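Side-chain contacts in tRNA (guanosine(18)-2'-O)-methyltransferase (Aquifex aeolicus, PDB 1ZJR), which catalyses transfer of a methyl group from S-adenosyl-L-methionine to the 2'-O of guanosine 18 in a subset of tRNA species: residues L26-D31 with I163-A168; E17-R22 with Q189-K194; R113-T118 with A140-V145. All coordinates share one frame; numbering follows the deposited sequence.

Contact 1: L26-D31 with I163-A168; sequences LIVFAD and IILYEA
No ring, amide or carboxylate enters the place where Leu26 and Val28 of one strand meet Leu165 and Ala168 of one helix; the surfaces joined are methyl groups alone. The rings of Phe29 and Tyr166 each stay clear of the other segment. The arrangement is the strand-against-helix packing of an alpha/beta sheet, with the short axes of 26-31 and 163-168 running antiparallel at 171° and approaching to 11.2 Å. Two residues apart on the strand, Leu26 and Val28 direct their side chains to the helix, whereas Ile27 between them faces the opposite side of the sheet. The closest meeting is that of Val28 CG2 with Leu165 CD2, 3.9 Å. The same valine methyl also meets the second prong of the leucine, Leu165 CD1, at 4.1 Å. Leu165 leaves the helix off to one side, and its extended chain (chi2 178°) carries the isopropyl fork across to the strand. With CG trans to the backbone N (chi1 -174°), Leu26 turns CD2 to the helix, where this one methyl serves two partners. Leu26 CD2 is 4.1 Å from Ala168 CB and, a little more loosely, 4.3 Å from Leu165 CD2, and so rests on residues nearly one helical turn apart. On the helix, Ile164 O accepts from both Glu167 N and Ala168 N. Glu167 faces elsewhere, where its OE1 forms a salt bridge with Arg170. Within the fold, 26-31 lies between strands 51-57 and 121-126, hydrogen-bonded to both through its backbone. Helix 157-174 shares this sheet face with helix 36-49, whose Cys46 touches Val28 and Thr45 touches Leu165, while Leu123 of strand 121-126 also packs on Leu165.

Contact 2: E17-R22 with Q189-K194; sequences EVLEKR and QKILKK
Close along the chain from Leu19, which packs on Ile191 and Leu192, Arg22 NH2 is gripped twice, by Asp47 OD1 of helix 36-49 in a salt bridge and by Trp77 O, in a loop, in a hydrogen bond. Leu19 itself turns to helix 185-200 in a helix-to-helix contact. The two terminal helices, 7-19 and 185-200, are joined here, and the contact's centre is about 17 Å from the centre of the chain. A single leucine does the work from the first helix. Leu19 CD1 lies 3.8 Å from Ile191 CG2 and also reaches the branch point, Ile191 CB, at 3.9 Å. The second prong joins in, with Leu19 CD2 4.0 Å from Ile191 CG2. Ile191 offers this methyl because CG2 stands trans to its backbone N, CG1 taking the place beside that nitrogen (chi1 -61°). Leu192 leaves its helix at a slant and brings its fork to the same leucine methyl, Leu192 CD2 being 4.1 Å from Leu19 CD1. Leu15 and Arg16 of helix 7-19 also touch Leu192, and Leu183 in the preceding loop adds to the apolar cover of Ile191. Back at Arg22, the flat guanidinium carries Val18 CG1 on one face, over its centre and 3.5 Å above the plane.

Contact 3: R113-T118 with A140-V145; sequences REVDYT and ADKKIV
Beside the probable S-adenosyl-L-methionine site, Val115 and Tyr117 pack against Lys142 and Ile144; the side chain of Ile144 comes within about 4 Å of that of Thr103, a predicted cofactor-binding residue. The shortest apolar pair is Val115 CG2 with Ile144 CG2, 3.7 Å, the two side chains crossing nearly at right angles. That valine methyl also lies against the aliphatic start of Lys142, at 3.9 Å from Lys142 CG. The lysine chain bends about its CB-CG bond (chi2 -70°) and passes the valine in the opposite direction. Ile144 puts CG1 between its backbone N and carbonyl carbon, the crowded position (chi1 59°), which sends CD1 toward the tyrosine: Ile144 CD1 is 3.7 Å from Tyr117 OH. The phenol's polar bond is made elsewhere, to Phe112 O, a bond that would help hold the hydroxyl end beside Ile144 CD1. Segment 113-118 belongs to the connection from strand 110-111 at the sheet edge to strand 121-126, in the SPOUT-type alpha/beta fold with its topological knot. Strand 142-145 lies between 99-103 and 110-111, so the connection folds over the sheet face that Lys142 and Ile144 present, and Lys143 points away. The other methyl of the valine, Val115 CG1, sits over the centre of the Tyr117 ring, 3.7 Å above its plane, while Ile164 and Ala168 of helix 157-174 also touch this tyrosine. Just beyond, Asp116 makes an Asx turn in which OD1 accepts two bonds from one residue. Thr118 N approaches on the anti side, 2.9 Å from Asp116 OD1 and 31° out of the carboxylate plane. Thr118 OG1 donates to the syn lone pair of Asp116 OD1 at 2.6 Å, and is also hydrogen-bonded to Lys175 NZ.

Contact 1 is fully buried near the centre of the chain, whereas contacts 2 and 3 each keep one partly exposed residue, Leu192 and Lys142; contact 3 lies farther out than contact 1, and contact 2 farthest, among the terminal helices. Contacts 1 and 3 serve the same sheet and touch directly: Ile164 CD1 is 3.8 Å from Ile144 CD1. Contact 2 shares no touch with either, although its helices adjoin the elements of contact 1 in sequence. All three rest on apolar packing. Contact 1 uses methyls only, contact 2 is purely aliphatic too, with the charged Arg22 near by but bonded elsewhere, and contact 3 mixes in a lysine chain, a phenol and a turn held by a carboxylate.

Contact 1: L26-D31 with I163-A168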
# COMPACT_ATOMS: atom_id res chain seq x y z
N LEU A 26 -7.74 0.17 2.83
CA LEU A 26 -6.41 -0.38 3.12
C LEU A 26 -5.36 0.46 2.39
O LEU A 26 -5.19 0.33 1.18
CB LEU A 26 -6.36 -1.84 2.67
CG LEU A 26 -5.10 -2.64 3.00
CD1 LEU A 26 -4.85 -2.61 4.51
CD2 LEU A 26 -5.26 -4.06 2.52
N ILE A 27 -4.66 1.30 3.14
CA ILE A 27 -3.67 2.22 2.58
C ILE A 27 -2.25 1.75 2.86
O ILE A 27 -1.98 1.16 3.90
CB ILE A 27 -3.81 3.64 3.20
CG1 ILE A 27 -5.27 4.07 3.21
CG2 ILE A 27 -2.93 4.64 2.45
CD1 ILE A 27 -5.90 4.18 1.84
N VAL A 28 -1.34 2.01 1.92
CA VAL A 28 0.06 1.64 2.11
C VAL A 28 0.92 2.90 2.00
O VAL A 28 0.69 3.74 1.12
CB VAL A 28 0.55 0.62 1.06
CG1 VAL A 28 2.05 0.38 1.23
CG2 VAL A 28 -0.20 -0.69 1.21
N PHE A 29 1.89 3.03 2.89
CA PHE A 29 2.80 4.16 2.89
C PHE A 29 4.22 3.60 2.82
O PHE A 29 4.62 2.85 3.72
CB PHE A 29 2.64 4.98 4.17
CG PHE A 29 3.34 6.32 4.13
CD1 PHE A 29 2.61 7.49 3.98
CD2 PHE A 29 4.73 6.40 4.22
CE1 PHE A 29 3.25 8.73 3.91
CE2 PHE A 29 5.38 7.64 4.15
CZ PHE A 29 4.63 8.81 4.00
N ALA A 30 4.95 3.93 1.76
CA ALA A 30 6.32 3.47 1.58
C ALA A 30 7.25 4.54 2.11
O ALA A 30 7.36 5.64 1.54
CB ALA A 30 6.59 3.21 0.10
N ASP A 31 7.93 4.23 3.20
CA ASP A 31 8.82 5.18 3.84
C ASP A 31 10.26 5.01 3.41
O ASP A 31 10.97 4.15 3.93
CB ASP A 31 8.70 5.07 5.36
CG ASP A 31 9.72 5.94 6.08
OD1 ASP A 31 10.03 7.03 5.55
OD2 ASP A 31 10.19 5.55 7.16
N ILE A 163 4.11 -10.12 2.42
CA ILE A 163 3.71 -11.03 3.50
C ILE A 163 2.65 -10.39 4.38
O ILE A 163 1.63 -11.00 4.71
CB ILE A 163 4.94 -11.41 4.36
CG1 ILE A 163 5.88 -12.28 3.52
CG2 ILE A 163 4.50 -12.13 5.65
CD1 ILE A 163 7.29 -12.41 4.08
N ILE A 164 2.89 -9.14 4.77
CA ILE A 164 1.95 -8.44 5.63
C ILE A 164 0.65 -8.15 4.90
O ILE A 164 -0.43 -8.40 5.43
CB ILE A 164 2.55 -7.12 6.14
CG1 ILE A 164 3.84 -7.42 6.92
CG2 ILE A 164 1.54 -6.40 7.05
CD1 ILE A 164 4.68 -6.18 7.25
N LEU A 165 0.73 -7.63 3.67
CA LEU A 165 -0.48 -7.34 2.92
C LEU A 165 -1.32 -8.58 2.66
O LEU A 165 -2.55 -8.50 2.55
CB LEU A 165 -0.15 -6.65 1.59
CG LEU A 165 0.23 -5.17 1.72
CD1 LEU A 165 0.57 -4.61 0.35
CD2 LEU A 165 -0.93 -4.39 2.34
N TYR A 166 -0.69 -9.75 2.54
CA TYR A 166 -1.49 -10.94 2.29
C TYR A 166 -2.12 -11.49 3.56
O TYR A 166 -3.05 -12.30 3.50
CB TYR A 166 -0.69 -11.99 1.51
CG TYR A 166 -1.01 -11.86 0.04
CD1 TYR A 166 -2.16 -12.45 -0.51
CD2 TYR A 166 -0.22 -11.06 -0.79
CE1 TYR A 166 -2.52 -12.22 -1.84
CE2 TYR A 166 -0.58 -10.83 -2.12
CZ TYR A 166 -1.72 -11.41 -2.64
OH TYR A 166 -2.07 -11.16 -3.96
N GLU A 167 -1.63 -11.05 4.72
CA GLU A 167 -2.27 -11.46 5.96
C GLU A 167 -3.53 -10.58 5.99
O GLU A 167 -4.62 -11.02 6.38
CB GLU A 167 -1.39 -11.16 7.17
CG GLU A 167 -2.13 -11.25 8.50
CD GLU A 167 -2.77 -12.60 8.76
OE1 GLU A 167 -3.61 -12.69 9.68
OE2 GLU A 167 -2.44 -13.58 8.05
N ALA A 168 -3.37 -9.32 5.56
CA ALA A 168 -4.50 -8.39 5.50
C ALA A 168 -5.54 -8.93 4.52
O ALA A 168 -6.75 -8.85 4.76
CB ALA A 168 -4.02 -7.01 5.06

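Contact 2: E17-R22 with Q189-K194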
# COMPACT_ATOMS: atom_id res chain seq x y z
N GLU A 17 -14.01 -4.24 -12.97
CA GLU A 17 -14.01 -5.42 -12.11
C GLU A 17 -12.97 -5.23 -11.01
O GLU A 17 -13.20 -5.58 -9.85
CB GLU A 17 -13.67 -6.66 -12.93
CG GLU A 17 -14.70 -6.97 -14.01
CD GLU A 17 -14.21 -8.01 -15.00
OE1 GLU A 17 -15.03 -8.48 -15.82
OE2 GLU A 17 -13.01 -8.35 -14.96
N VAL A 18 -11.82 -4.68 -11.38
CA VAL A 18 -10.76 -4.43 -10.41
C VAL A 18 -11.21 -3.40 -9.39
O VAL A 18 -11.02 -3.58 -8.19
CB VAL A 18 -9.47 -3.95 -11.13
CG1 VAL A 18 -8.46 -3.44 -10.11
CG2 VAL A 18 -8.87 -5.09 -11.94
N LEU A 19 -11.82 -2.31 -9.86
CA LEU A 19 -12.28 -1.27 -8.95
C LEU A 19 -13.35 -1.80 -7.99
O LEU A 19 -13.45 -1.34 -6.85
CB LEU A 19 -12.80 -0.06 -9.74
CG LEU A 19 -11.72 0.76 -10.46
CD1 LEU A 19 -12.37 1.88 -11.27
CD2 LEU A 19 -10.76 1.33 -9.43
N GLU A 20 -14.14 -2.77 -8.44
CA GLU A 20 -15.18 -3.33 -7.59
C GLU A 20 -14.63 -4.18 -6.44
O GLU A 20 -15.36 -4.52 -5.51
CB GLU A 20 -16.17 -4.14 -8.44
CG GLU A 20 -17.07 -3.24 -9.28
CD GLU A 20 -17.93 -4.01 -10.26
OE1 GLU A 20 -18.77 -3.36 -10.93
OE2 GLU A 20 -17.77 -5.24 -10.37
N LYS A 21 -13.34 -4.49 -6.50
CA LYS A 21 -12.71 -5.29 -5.44
C LYS A 21 -11.70 -4.46 -4.64
O LYS A 21 -11.17 -4.92 -3.64
CB LYS A 21 -11.99 -6.49 -6.05
CG LYS A 21 -12.91 -7.49 -6.75
CD LYS A 21 -12.10 -8.53 -7.50
CE LYS A 21 -12.99 -9.50 -8.28
NZ LYS A 21 -12.17 -10.41 -9.14
N ARG A 22 -11.44 -3.23 -5.09
CA ARG A 22 -10.50 -2.36 -4.40
C ARG A 22 -10.91 -2.07 -2.95
O ARG A 22 -12.09 -1.86 -2.66
CB ARG A 22 -10.33 -1.04 -5.17
CG ARG A 22 -9.41 -1.13 -6.39
CD ARG A 22 -7.96 -1.33 -5.96
NE ARG A 22 -7.00 -1.16 -7.05
CZ ARG A 22 -6.27 -2.15 -7.56
NH1 ARG A 22 -6.39 -3.39 -7.10
NH2 ARG A 22 -5.37 -1.89 -8.51
N GLN A 189 -17.17 5.30 -11.27
CA GLN A 189 -17.29 5.98 -12.55
C GLN A 189 -16.30 7.13 -12.67
O GLN A 189 -15.75 7.36 -13.74
CB GLN A 189 -18.72 6.51 -12.76
CG GLN A 189 -19.66 5.46 -13.33
CD GLN A 189 -21.01 6.03 -13.69
OE1 GLN A 189 -21.11 7.00 -14.45
NE2 GLN A 189 -22.07 5.42 -13.17
N LYS A 190 -16.05 7.83 -11.57
CA LYS A 190 -15.11 8.94 -11.60
C LYS A 190 -13.71 8.44 -11.94
O LYS A 190 -13.01 9.03 -12.77
CB LYS A 190 -15.07 9.66 -10.24
CG LYS A 190 -14.16 10.89 -10.23
CD LYS A 190 -13.98 11.46 -8.83
CE LYS A 190 -13.17 10.53 -7.94
NZ LYS A 190 -11.80 10.27 -8.48
N ILE A 191 -13.31 7.34 -11.31
CA ILE A 191 -11.99 6.78 -11.57
C ILE A 191 -11.89 6.23 -12.99
O ILE A 191 -10.89 6.45 -13.67
CB ILE A 191 -11.65 5.68 -10.55
CG1 ILE A 191 -11.63 6.29 -9.14
CG2 ILE A 191 -10.30 5.04 -10.90
CD1 ILE A 191 -11.43 5.28 -8.02
N LEU A 192 -12.93 5.53 -13.45
CA LEU A 192 -12.92 4.99 -14.81
C LEU A 192 -12.69 6.11 -15.82
O LEU A 192 -11.84 6.01 -16.71
CB LEU A 192 -14.25 4.30 -15.13
CG LEU A 192 -14.49 2.90 -14.57
CD1 LEU A 192 -15.91 2.44 -14.91
CD2 LEU A 192 -13.47 1.94 -15.17
N LYS A 193 -13.45 7.19 -15.67
CA LYS A 193 -13.33 8.34 -16.56
C LYS A 193 -11.94 8.96 -16.47
O LYS A 193 -11.30 9.20 -17.49
CB LYS A 193 -14.39 9.39 -16.20
CG LYS A 193 -15.82 8.96 -16.50
CD LYS A 193 -16.81 10.05 -16.10
CE LYS A 193 -18.23 9.66 -16.48
NZ LYS A 193 -18.69 8.43 -15.78
N LYS A 194 -11.48 9.20 -15.25
CA LYS A 194 -10.17 9.81 -15.04
C LYS A 194 -9.02 9.00 -15.63
O LYS A 194 -8.22 9.52 -16.40
CB LYS A 194 -9.93 10.03 -13.55
CG LYS A 194 -8.64 10.76 -13.23
CD LYS A 194 -8.55 11.12 -11.75
CE LYS A 194 -7.30 11.93 -11.44
NZ LYS A 194 -7.25 12.39 -10.02

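Contact 3: R113-T118 with A140-V145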
# COMPACT_ATOMS: atom_id res chain seq x y z
N ARG A 113 0.71 -10.75 12.70
CA ARG A 113 -0.60 -11.39 12.59
C ARG A 113 -1.55 -11.03 13.73
O ARG A 113 -2.72 -11.43 13.72
CB ARG A 113 -0.45 -12.92 12.51
CG ARG A 113 0.36 -13.40 11.30
CD ARG A 113 0.19 -14.90 11.05
NE ARG A 113 0.97 -15.35 9.91
CZ ARG A 113 2.22 -15.81 9.97
NH1 ARG A 113 2.84 -15.88 11.14
NH2 ARG A 113 2.85 -16.18 8.87
N GLU A 114 -1.07 -10.27 14.70
CA GLU A 114 -1.90 -9.88 15.84
C GLU A 114 -2.74 -8.63 15.56
O GLU A 114 -3.64 -8.29 16.32
CB GLU A 114 -1.02 -9.67 17.08
CG GLU A 114 -0.34 -10.95 17.54
CD GLU A 114 0.50 -10.77 18.79
OE1 GLU A 114 1.16 -11.75 19.20
OE2 GLU A 114 0.50 -9.66 19.37
N VAL A 115 -2.45 -7.97 14.44
CA VAL A 115 -3.17 -6.77 14.05
C VAL A 115 -4.45 -7.12 13.29
O VAL A 115 -4.50 -8.13 12.57
CB VAL A 115 -2.28 -5.87 13.16
CG1 VAL A 115 -3.11 -4.75 12.54
CG2 VAL A 115 -1.15 -5.29 13.98
N ASP A 116 -5.47 -6.30 13.45
CA ASP A 116 -6.74 -6.49 12.75
C ASP A 116 -6.70 -5.57 11.53
O ASP A 116 -6.94 -4.37 11.64
CB ASP A 116 -7.92 -6.11 13.66
CG ASP A 116 -9.26 -6.22 12.96
OD1 ASP A 116 -9.29 -6.49 11.74
OD2 ASP A 116 -10.29 -6.02 13.63
N TYR A 117 -6.39 -6.14 10.36
CA TYR A 117 -6.28 -5.35 9.13
C TYR A 117 -7.62 -5.09 8.44
O TYR A 117 -7.64 -4.45 7.39
CB TYR A 117 -5.32 -6.03 8.14
CG TYR A 117 -3.91 -6.20 8.68
CD1 TYR A 117 -3.54 -7.35 9.38
CD2 TYR A 117 -2.96 -5.20 8.52
CE1 TYR A 117 -2.26 -7.49 9.91
CE2 TYR A 117 -1.67 -5.32 9.05
CZ TYR A 117 -1.33 -6.47 9.74
OH TYR A 117 -0.08 -6.59 10.28
N THR A 118 -8.72 -5.57 9.01
CA THR A 118 -10.03 -5.37 8.39
C THR A 118 -10.63 -3.99 8.64
O THR A 118 -11.59 -3.59 7.98
CB THR A 118 -11.06 -6.44 8.84
OG1 THR A 118 -11.38 -6.24 10.23
CG2 THR A 118 -10.48 -7.84 8.64
N ALA A 140 2.61 5.76 15.48
CA ALA A 140 1.96 4.50 15.12
C ALA A 140 1.06 3.93 16.22
O ALA A 140 1.33 4.11 17.41
CB ALA A 140 3.01 3.46 14.75
N ASP A 141 -0.00 3.25 15.81
CA ASP A 141 -0.94 2.61 16.73
C ASP A 141 -0.43 1.20 17.01
O ASP A 141 -0.62 0.66 18.10
CB ASP A 141 -2.33 2.55 16.11
CG ASP A 141 -2.97 3.91 15.97
OD1 ASP A 141 -3.30 4.52 17.01
OD2 ASP A 141 -3.14 4.38 14.82
N LYS A 142 0.21 0.61 16.01
CA LYS A 142 0.76 -0.73 16.13
C LYS A 142 2.17 -0.77 15.56
O LYS A 142 2.44 -0.17 14.51
CB LYS A 142 -0.12 -1.74 15.37
CG LYS A 142 -1.51 -1.96 15.95
CD LYS A 142 -1.45 -2.72 17.27
CE LYS A 142 -2.85 -3.01 17.79
NZ LYS A 142 -3.63 -1.76 18.00
N LYS A 143 3.07 -1.45 16.26
CA LYS A 143 4.46 -1.61 15.82
C LYS A 143 4.60 -3.11 15.57
O LYS A 143 4.46 -3.90 16.49
CB LYS A 143 5.43 -1.15 16.91
CG LYS A 143 5.30 0.32 17.26
CD LYS A 143 6.36 0.75 18.27
CE LYS A 143 6.26 -0.04 19.55
NZ LYS A 143 7.32 0.36 20.52
N ILE A 144 4.88 -3.49 14.33
CA ILE A 144 4.96 -4.91 13.99
C ILE A 144 6.27 -5.44 13.44
O ILE A 144 7.09 -4.71 12.88
CB ILE A 144 3.88 -5.27 12.95
CG1 ILE A 144 4.07 -4.42 11.68
CG2 ILE A 144 2.49 -5.06 13.54
CD1 ILE A 144 3.20 -4.84 10.50
N VAL A 145 6.45 -6.75 13.60
CA VAL A 145 7.63 -7.44 13.08
C VAL A 145 7.15 -8.75 12.51
O VAL A 145 6.06 -9.23 12.86
CB VAL A 145 8.68 -7.76 14.18
CG1 VAL A 145 9.39 -6.49 14.61
CG2 VAL A 145 8.01 -8.43 15.36